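Local structure of putative alkaline phosphatase (Pseudomonas fluorescens, 4F1V) at residues L41-T46 against P80-L85; L296-C301 against T309-F314. The protein binds phosphate with high affinity in the periplasm and probably delivers it to an ABC transporter of the PstSACB type for import. All blocks are in the same frame, centred on the assembly; numbering follows the deposited sequence.

Contact 1: L41-T46 against P80-L85; sequences LNNDYT and PTWGKL
Trp82 reaches from the end of helix 79-82 to the turn that closes helix 33-42, where Asn43 meets the far corner of its indole. From CB the side chain sets off with CG anti to the carbonyl carbon (chi1 -69°), which carries the six-membered ring toward 41-46 and presents CH2 and CZ3 to Asn43. CH2 lies 3.6 Å from Asn43 CB and CZ3 lies 4.0 Å from that same carbon, an oblique approach of a methylene to an aromatic corner. Tyr74 of helix 68-77, Arg369 and Pro370 also touch the indole, so Asn43 is one of several neighbours around it.

Asn43 gives the tryptophan its aliphatic carbon while its amide is occupied elsewhere: OD1 accepts from Val57 N, and ND2 bonds to Asn56 OD1. Its positive phi (49°) belongs to a Schellman motif that ends the helix, and at this bend CB faces the tryptophan. Two residues earlier, Leu41 makes the second touch, its CD2 lying 3.9 Å from Leu85 CD2. Both leucines also rest on Tyr74, which links the two small apolar touches. Beyond the turn, an Asx turn at Asp44 leads into the 3-10 segment.

No hydrogen bond joins 41-46 to 80-85. The end of helix 33-42 and the turn after it thus meet the end of helix 79-82 and the start of strand 85-94 through carbon alone, and the polar amide at the interface is satisfied by a third piece of chain, 56-57.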
loop_
_atom_site.group_PDB
_atom_site.type_symbol
_atom_site.label_atom_id
_atom_site.label_comp_id
_atom_site.label_asym_id
_atom_site.label_seq_id
_atom_site.Cartn_x
_atom_site.Cartn_y
_atom_site.Cartn_z
ATOM N N LEU A 41 13.586 -9.551 4.839
ATOM C CA LEU A 41 13.614 -11.006 4.905
ATOM C C LEU A 41 15.021 -11.590 4.872
ATOM O O LEU A 41 15.288 -12.643 5.447
ATOM C CB LEU A 41 12.734 -11.612 3.825
ATOM C CG LEU A 41 11.216 -11.299 3.934
ATOM C CD1 LEU A 41 10.563 -11.627 2.579
ATOM C CD2 LEU A 41 10.566 -12.044 5.097
ATOM N N ASN A 42 15.923 -10.889 4.162
ATOM C CA ASN A 42 17.302 -11.330 3.972
ATOM C C ASN A 42 18.313 -10.502 4.766
ATOM O O ASN A 42 19.511 -10.720 4.674
ATOM C CB ASN A 42 17.664 -11.262 2.432
ATOM C CG ASN A 42 16.697 -12.133 1.665
ATOM O OD1 ASN A 42 16.761 -13.353 1.749
ATOM N ND2 ASN A 42 15.738 -11.521 0.969
ATOM N N ASN A 43 17.831 -9.517 5.534
ATOM C CA ASN A 43 18.703 -8.570 6.191
ATOM C C ASN A 43 19.734 -7.978 5.220
ATOM O O ASN A 43 20.930 -8.031 5.465
ATOM C CB ASN A 43 19.375 -9.151 7.447
ATOM C CG ASN A 43 20.077 -8.064 8.255
ATOM O OD1 ASN A 43 19.588 -6.930 8.278
ATOM N ND2 ASN A 43 21.144 -8.418 8.924
ATOM N N ASP A 44 19.216 -7.428 4.130
ATOM C CA ASP A 44 20.040 -6.966 3.022
ATOM C C ASP A 44 19.834 -5.470 2.794
ATOM O O ASP A 44 18.922 -5.038 2.085
ATOM C CB ASP A 44 19.718 -7.744 1.765
ATOM C CG ASP A 44 20.546 -7.303 0.553
ATOM O OD1 ASP A 44 21.451 -6.475 0.731
ATOM O OD2 ASP A 44 20.221 -7.846 -0.539
ATOM N N TYR A 45 20.726 -4.689 3.415
ATOM C CA TYR A 45 20.606 -3.232 3.330
ATOM C C TYR A 45 20.834 -2.659 1.951
ATOM O O TYR A 45 20.396 -1.555 1.640
ATOM C CB TYR A 45 21.599 -2.586 4.336
ATOM C CG TYR A 45 21.383 -1.112 4.581
ATOM C CD1 TYR A 45 22.103 -0.143 3.873
ATOM C CD2 TYR A 45 20.457 -0.661 5.502
ATOM C CE1 TYR A 45 21.916 1.191 4.057
ATOM C CE2 TYR A 45 20.231 0.685 5.718
ATOM C CZ TYR A 45 20.972 1.627 4.976
ATOM O OH TYR A 45 20.808 2.967 5.149
ATOM N N THR A 46 21.459 -3.440 1.056
ATOM C CA THR A 46 21.650 -2.957 -0.300
ATOM C C THR A 46 20.344 -2.746 -1.080
ATOM O O THR A 46 20.289 -2.017 -2.043
ATOM C CB THR A 46 22.570 -3.826 -1.153
ATOM O OG1 THR A 46 21.933 -5.047 -1.554
ATOM C CG2 THR A 46 23.922 -4.082 -0.505
ATOM N N PRO A 80 14.207 -19.103 14.056
ATOM C CA PRO A 80 14.830 -19.749 15.260
ATOM C C PRO A 80 15.788 -18.873 16.010
ATOM O O PRO A 80 15.952 -19.012 17.211
ATOM C CB PRO A 80 15.479 -21.013 14.690
ATOM C CG PRO A 80 14.671 -21.319 13.443
ATOM C CD PRO A 80 14.328 -19.937 12.871
ATOM N N THR A 81 16.555 -18.014 15.274
ATOM C CA THR A 81 17.548 -17.134 15.910
ATOM C C THR A 81 17.124 -15.680 16.019
ATOM O O THR A 81 17.689 -14.978 16.896
ATOM C CB THR A 81 18.935 -17.205 15.176
ATOM O OG1 THR A 81 18.709 -16.943 13.797
ATOM C CG2 THR A 81 19.581 -18.620 15.394
ATOM N N TRP A 82 16.159 -15.226 15.208
ATOM C CA TRP A 82 15.763 -13.832 15.182
ATOM C C TRP A 82 14.358 -13.581 15.756
ATOM O O TRP A 82 14.021 -12.430 16.002
ATOM C CB TRP A 82 15.829 -13.269 13.717
ATOM C CG TRP A 82 17.205 -13.153 13.191
ATOM C CD1 TRP A 82 18.382 -13.458 13.849
ATOM C CD2 TRP A 82 17.564 -12.761 11.853
ATOM N NE1 TRP A 82 19.454 -13.215 12.999
ATOM C CE2 TRP A 82 18.994 -12.820 11.776
ATOM C CE3 TRP A 82 16.820 -12.369 10.722
ATOM C CZ2 TRP A 82 19.665 -12.471 10.640
ATOM C CZ3 TRP A 82 17.498 -12.011 9.581
ATOM C CH2 TRP A 82 18.896 -12.090 9.512
ATOM N N GLY A 83 13.594 -14.645 15.964
ATOM C CA GLY A 83 12.221 -14.490 16.442
ATOM C C GLY A 83 11.214 -14.395 15.288
ATOM O O GLY A 83 11.578 -14.283 14.103
ATOM N N LYS A 84 9.940 -14.477 15.652
ATOM C CA LYS A 84 8.858 -14.298 14.681
ATOM C C LYS A 84 8.887 -12.900 14.039
ATOM O O LYS A 84 9.083 -11.907 14.738
ATOM C CB LYS A 84 7.498 -14.480 15.415
ATOM C CG LYS A 84 7.176 -15.928 15.698
ATOM C CD LYS A 84 5.916 -16.127 16.554
ATOM C CE LYS A 84 4.647 -15.693 15.905
ATOM N NZ LYS A 84 4.393 -16.233 14.570
ATOM N N LEU A 85 8.594 -12.816 12.752
ATOM C CA LEU A 85 8.303 -11.495 12.206
ATOM C C LEU A 85 6.841 -11.135 12.548
ATOM O O LEU A 85 5.989 -12.006 12.830
ATOM C CB LEU A 85 8.576 -11.393 10.690
ATOM C CG LEU A 85 7.722 -12.213 9.696
ATOM C CD1 LEU A 85 6.304 -11.681 9.462
ATOM C CD2 LEU A 85 8.410 -12.336 8.350
#

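Contact 2: L296-C301 against T309-F314; sequences LIFSQC and TQVRDF
Phe298, on strand 291-299, meets two residues of helix 305-318 that lie three positions apart. Its CD2 is 3.6 Å from Val311 CG1, and its CZ is 3.8 Å from Phe314 CD2. The two phenyl planes are inclined by only 24°, but with centroids 6.0 Å apart the rings are slid so far that they barely overlap. Leu296 completes the set from the same side of the strand, CD1 coming near the plane of the Phe314 ring at its edge, 3.8 Å from CE2. Phe314 extends to meet them because its CG stands anti to the backbone N (chi1 172°).

In the next shell Trp59 stacks on Phe298, Phe315 meets it edge-to-face, and His318 lies beside Phe314. With Phe298 cut back to an alanine, a gap is likely to open between strand and helix, leaving Val311 CG1 and the Phe314 ring without their aromatic neighbour. Farther out, Ser299 OG donates to Cys301 O in the bend after the strand, and Cys301 is tied to Cys364 by a disulfide.

The axes of 296-299 and 309-314 run roughly antiparallel (149°), as a helix packed on the mixed sheet of an alpha/beta lobe, characteristic of periplasmic phosphate-binding proteins with the venus flytrap fold.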
loop_
_atom_site.group_PDB
_atom_site.type_symbol
_atom_site.label_atom_id
_atom_site.label_comp_id
_atom_site.label_asym_id
_atom_site.label_seq_id
_atom_site.Cartn_x
_atom_site.Cartn_y
_atom_site.Cartn_z
ATOM N N LEU A 296 3.261 -2.518 7.908
ATOM C CA LEU A 296 4.614 -2.564 8.530
ATOM C C LEU A 296 5.045 -4.031 8.659
ATOM O O LEU A 296 4.222 -4.916 8.934
ATOM C CB LEU A 296 4.553 -2.009 9.951
ATOM C CG LEU A 296 3.952 -0.609 10.176
ATOM C CD1 LEU A 296 3.984 -0.217 11.648
ATOM C CD2 LEU A 296 4.612 0.421 9.322
ATOM N N ILE A 297 6.350 -4.261 8.538
ATOM C CA ILE A 297 6.965 -5.546 8.815
ATOM C C ILE A 297 8.142 -5.284 9.765
ATOM O O ILE A 297 9.049 -4.509 9.449
ATOM C CB ILE A 297 7.465 -6.219 7.537
ATOM C CG1 ILE A 297 6.300 -6.443 6.543
ATOM C CG2 ILE A 297 8.155 -7.569 7.856
ATOM C CD1 ILE A 297 6.797 -6.773 5.126
ATOM N N PHE A 298 8.078 -5.909 10.960
ATOM C CA PHE A 298 9.070 -5.778 12.028
ATOM C C PHE A 298 9.459 -7.194 12.515
ATOM O O PHE A 298 8.830 -8.184 12.163
ATOM C CB PHE A 298 8.512 -4.963 13.206
ATOM C CG PHE A 298 8.567 -3.454 13.029
ATOM C CD1 PHE A 298 7.658 -2.767 12.229
ATOM C CD2 PHE A 298 9.589 -2.732 13.636
ATOM C CE1 PHE A 298 7.759 -1.374 12.071
ATOM C CE2 PHE A 298 9.695 -1.367 13.452
ATOM C CZ PHE A 298 8.786 -0.697 12.696
ATOM N N SER A 299 10.491 -7.235 13.380
ATOM C CA SER A 299 10.750 -8.448 14.193
ATOM C C SER A 299 10.099 -8.322 15.546
ATOM O O SER A 299 10.053 -7.230 16.132
ATOM C CB SER A 299 12.277 -8.590 14.337
ATOM O OG SER A 299 12.569 -9.847 14.981
ATOM N N GLN A 300 9.676 -9.469 16.093
ATOM C CA GLN A 300 9.282 -9.480 17.500
ATOM C C GLN A 300 10.496 -9.224 18.421
ATOM O O GLN A 300 10.349 -8.702 19.502
ATOM C CB GLN A 300 8.640 -10.786 17.893
ATOM C CG GLN A 300 8.086 -10.813 19.293
ATOM C CD GLN A 300 7.458 -12.131 19.708
ATOM O OE1 GLN A 300 7.266 -13.059 18.902
ATOM N NE2 GLN A 300 7.101 -12.203 20.975
ATOM N N CYS A 301 11.692 -9.655 17.971
ATOM C CA CYS A 301 12.856 -9.698 18.851
ATOM C C CYS A 301 14.066 -9.032 18.155
ATOM O O CYS A 301 14.326 -9.248 16.944
ATOM C CB CYS A 301 13.248 -11.139 19.213
ATOM S SG CYS A 301 11.903 -12.167 19.856
ATOM N N THR A 309 13.680 -1.515 22.782
ATOM C CA THR A 309 12.926 -0.439 23.401
ATOM C C THR A 309 12.438 0.563 22.346
ATOM O O THR A 309 11.264 1.004 22.389
ATOM C CB THR A 309 13.781 0.245 24.481
ATOM O OG1 THR A 309 14.081 -0.683 25.490
ATOM C CG2 THR A 309 13.054 1.439 25.048
ATOM N N GLN A 310 13.332 0.968 21.466
ATOM C CA GLN A 310 12.986 2.020 20.467
ATOM C C GLN A 310 11.874 1.514 19.535
ATOM O O GLN A 310 11.012 2.311 19.121
ATOM C CB GLN A 310 14.252 2.383 19.699
ATOM C CG GLN A 310 15.174 3.192 20.624
ATOM C CD GLN A 310 16.551 3.429 19.899
ATOM O OE1 GLN A 310 16.991 2.689 19.097
ATOM N NE2 GLN A 310 17.185 4.495 20.408
ATOM N N VAL A 311 11.888 0.231 19.157
ATOM C CA VAL A 311 10.807 -0.293 18.323
ATOM C C VAL A 311 9.482 -0.286 19.119
ATOM O O VAL A 311 8.447 0.141 18.576
ATOM C CB VAL A 311 11.157 -1.714 17.815
ATOM C CG1 VAL A 311 9.938 -2.381 17.212
ATOM C CG2 VAL A 311 12.285 -1.666 16.810
ATOM N N ARG A 312 9.536 -0.718 20.369
ATOM C CA ARG A 312 8.309 -0.643 21.180
ATOM C C ARG A 312 7.796 0.794 21.233
ATOM O O ARG A 312 6.571 1.020 21.127
ATOM C CB ARG A 312 8.562 -1.174 22.624
ATOM C CG ARG A 312 8.785 -2.667 22.687
ATOM C CD ARG A 312 9.031 -3.182 24.083
ATOM N NE ARG A 312 7.940 -2.840 24.981
ATOM C CZ ARG A 312 6.767 -3.447 25.051
ATOM N NH1 ARG A 312 6.527 -4.577 24.313
ATOM N NH2 ARG A 312 5.766 -2.997 25.817
ATOM N N ASP A 313 8.655 1.780 21.455
ATOM C CA ASP A 313 8.212 3.151 21.575
ATOM C C ASP A 313 7.567 3.650 20.283
ATOM O O ASP A 313 6.609 4.454 20.328
ATOM C CB ASP A 313 9.386 4.037 21.982
ATOM C CG ASP A 313 9.903 3.785 23.414
ATOM O OD1 ASP A 313 9.141 3.163 24.197
ATOM O OD2 ASP A 313 11.011 4.255 23.716
ATOM N N PHE A 314 8.037 3.198 19.125
ATOM C CA PHE A 314 7.358 3.538 17.870
ATOM C C PHE A 314 5.953 2.952 17.800
ATOM O O PHE A 314 4.976 3.645 17.453
ATOM C CB PHE A 314 8.173 3.081 16.665
ATOM C CG PHE A 314 7.423 3.249 15.352
ATOM C CD1 PHE A 314 7.037 4.524 14.923
ATOM C CD2 PHE A 314 7.068 2.147 14.583
ATOM C CE1 PHE A 314 6.285 4.652 13.746
ATOM C CE2 PHE A 314 6.289 2.280 13.451
ATOM C CZ PHE A 314 5.876 3.550 13.038
#

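Overall arrangement
Contact 1 is partly buried and joins the end of helix 33-42 to the end of helix 79-82 and the start of strand 85-94, whereas all four touching residues of contact 2 are buried between a strand and a helix. Both are apolar across their segments; contact 2 is built largely from aromatic rings, while contact 1 puts an asparagine against an indole. They share one sheet: Leu85 begins the outermost strand 85-94, which runs antiparallel beside 291-299, and Lys84 O probably accepts a hydrogen bond from Gln300 N at 2.9 Å. The contact centres lie about 13 Å apart, and none of the residues that line the phosphate pocket lies in either contact.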